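Local coordinates for protein aspartate aminotransferase (Rhodobacter sphaeroides, PDB 3NRA) that probably catalyses the pyridoxal 5'-phosphate-dependent transfer of the amino group from L-aspartate to 2-oxoglutarate, giving oxaloacetate and L-glutamate, at residues A175-A180 / A209-T214. Sequence-based numbering, arbitrary orientation.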
loop_
_atom_site.group_PDB
_atom_site.type_symbol
_atom_site.label_atom_id
_atom_site.label_comp_id
_atom_site.label_asym_id
_atom_site.label_seq_id
_atom_site.Cartn_x
_atom_site.Cartn_y
_atom_site.Cartn_z
ATOM N N ALA B 175 -3.040 -31.846 -1.203
ATOM C CA ALA B 175 -2.705 -30.660 -0.425
ATOM C C ALA B 175 -3.737 -30.414 0.677
ATOM O O ALA B 175 -3.380 -30.207 1.813
ATOM C CB ALA B 175 -2.604 -29.418 -1.344
ATOM N N PHE B 176 -5.022 -30.462 0.326
ATOM C CA PHE B 176 -6.071 -30.250 1.305
ATOM C C PHE B 176 -6.114 -31.397 2.313
ATOM O O PHE B 176 -6.320 -31.148 3.485
ATOM C CB PHE B 176 -7.465 -30.113 0.645
ATOM C CG PHE B 176 -7.663 -28.861 -0.186
ATOM C CD1 PHE B 176 -7.025 -27.642 0.127
ATOM C CD2 PHE B 176 -8.532 -28.890 -1.273
ATOM C CE1 PHE B 176 -7.239 -26.540 -0.617
ATOM C CE2 PHE B 176 -8.751 -27.765 -2.025
ATOM C CZ PHE B 176 -8.129 -26.580 -1.691
ATOM N N LYS B 177 -5.933 -32.647 1.860
ATOM C CA LYS B 177 -5.870 -33.815 2.810
ATOM C C LYS B 177 -4.739 -33.614 3.816
ATOM O O LYS B 177 -4.906 -33.855 4.985
ATOM C CB LYS B 177 -5.663 -35.166 2.083
ATOM C CG LYS B 177 -6.891 -35.747 1.460
ATOM C CD LYS B 177 -6.597 -37.111 0.809
ATOM C CE LYS B 177 -7.895 -37.769 0.227
ATOM N NZ LYS B 177 -7.621 -38.893 -0.754
ATOM N N ALA B 178 -3.614 -33.095 3.339
ATOM C CA ALA B 178 -2.444 -32.859 4.188
ATOM C C ALA B 178 -2.639 -31.722 5.216
ATOM O O ALA B 178 -1.834 -31.578 6.112
ATOM C CB ALA B 178 -1.244 -32.578 3.337
ATOM N N GLY B 179 -3.700 -30.929 5.067
ATOM C CA GLY B 179 -4.040 -29.887 6.047
ATOM C C GLY B 179 -4.124 -28.467 5.480
ATOM O O GLY B 179 -4.404 -27.522 6.219
ATOM N N ALA B 180 -3.860 -28.300 4.190
ATOM C CA ALA B 180 -3.991 -26.981 3.560
ATOM C C ALA B 180 -5.450 -26.517 3.636
ATOM O O ALA B 180 -6.362 -27.241 3.230
ATOM C CB ALA B 180 -3.520 -27.025 2.136
ATOM N N ALA B 209 -14.845 -26.879 -0.972
ATOM C CA ALA B 209 -16.033 -27.026 -0.131
ATOM C C ALA B 209 -15.913 -28.266 0.693
ATOM O O ALA B 209 -16.263 -28.271 1.840
ATOM C CB ALA B 209 -17.303 -27.068 -0.971
ATOM N N ARG B 210 -15.375 -29.317 0.100
ATOM C CA ARG B 210 -15.232 -30.593 0.783
ATOM C C ARG B 210 -14.339 -30.509 2.025
ATOM O O ARG B 210 -14.635 -31.128 3.034
ATOM C CB ARG B 210 -14.667 -31.621 -0.190
ATOM C CG ARG B 210 -14.483 -32.974 0.365
ATOM C CD ARG B 210 -13.989 -33.919 -0.726
ATOM N NE ARG B 210 -13.651 -35.219 -0.180
ATOM C CZ ARG B 210 -13.054 -36.199 -0.853
ATOM N NH1 ARG B 210 -12.688 -36.039 -2.144
ATOM N NH2 ARG B 210 -12.822 -37.351 -0.243
ATOM N N TYR B 211 -13.221 -29.789 1.906
ATOM C CA TYR B 211 -12.219 -29.718 2.962
ATOM C C TYR B 211 -12.301 -28.425 3.787
ATOM O O TYR B 211 -11.558 -28.260 4.730
ATOM C CB TYR B 211 -10.823 -29.873 2.352
ATOM C CG TYR B 211 -10.573 -31.264 1.891
ATOM C CD1 TYR B 211 -10.163 -32.247 2.784
ATOM C CD2 TYR B 211 -10.828 -31.638 0.593
ATOM C CE1 TYR B 211 -9.958 -33.562 2.362
ATOM C CE2 TYR B 211 -10.657 -32.955 0.176
ATOM C CZ TYR B 211 -10.207 -33.897 1.071
ATOM O OH TYR B 211 -10.034 -35.189 0.659
ATOM N N GLY B 212 -13.240 -27.546 3.457
ATOM C CA GLY B 212 -13.459 -26.334 4.221
ATOM C C GLY B 212 -12.357 -25.314 3.969
ATOM O O GLY B 212 -11.989 -24.585 4.859
ATOM N N ALA B 213 -11.852 -25.272 2.739
ATOM C CA ALA B 213 -10.721 -24.457 2.402
ATOM C C ALA B 213 -11.223 -23.141 1.850
ATOM O O ALA B 213 -12.272 -23.089 1.222
ATOM C CB ALA B 213 -9.815 -25.172 1.356
ATOM N N THR B 214 -10.468 -22.076 2.129
ATOM C CA THR B 214 -10.675 -20.769 1.547
ATOM C C THR B 214 -9.890 -20.697 0.232
ATOM O O THR B 214 -8.770 -21.202 0.142
ATOM C CB THR B 214 -10.182 -19.634 2.549
ATOM O OG1 THR B 214 -11.059 -19.570 3.675
ATOM C CG2 THR B 214 -10.122 -18.305 1.904
#
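Phe176 and Tyr211 meet at the C-terminal ends of two helices, and their contact is apolar. Phe176 CB lies over one face of the Tyr211 ring, a CH-pi contact with CB 3.9 Å from the ring centroid. It sits toward the CG end, with Phe176 CB 3.5 Å from Tyr211 CG. The two rings form an oblique aromatic pair, planes inclined at 36° and centroids 6.0 Å apart. A second CH-pi contact runs the other way: Ala213 CB covers a face of the Phe176 ring and comes within 3.5 Å of Phe176 CE1. Phe176 CG is anti to its carbonyl carbon (chi1 -68°), which carries the ring past Tyr211 to Ala213.

Polar groups gather at the outer end of the tyrosine. The extended Lys177 chain passes the phenol tip, with CG 3.3 Å and CE 3.4 Å from Tyr211 OH. Within 209-214 itself, the Arg210 guanidinium has Tyr211 OH over its centre, 3.5 Å above the plane. Glu173 forms a salt bridge with Arg210 and a weak hydrogen bond with Tyr211 OH. Its charge probably eases the repulsion between Arg210 and Lys177. An alanine in place of Tyr211 would probably leave Phe176 CB without the ring face it packs on and the Lys177 chain without the phenol tip it passes, and open a gap between the helix ends.

Both segments turn at glycines of positive phi: Gly179 in a Schellman motif after helix 169-177, and Gly212 after helix 198-211. They then lead into neighbouring parallel strands, 182-186 and 214-218, of the large sheet of this fold-type-I, pyridoxal-phosphate-dependent enzyme. Thr214 is already bonded through its backbone to Arg181 and Phe183, so the packed helix ends lie where these two strands begin.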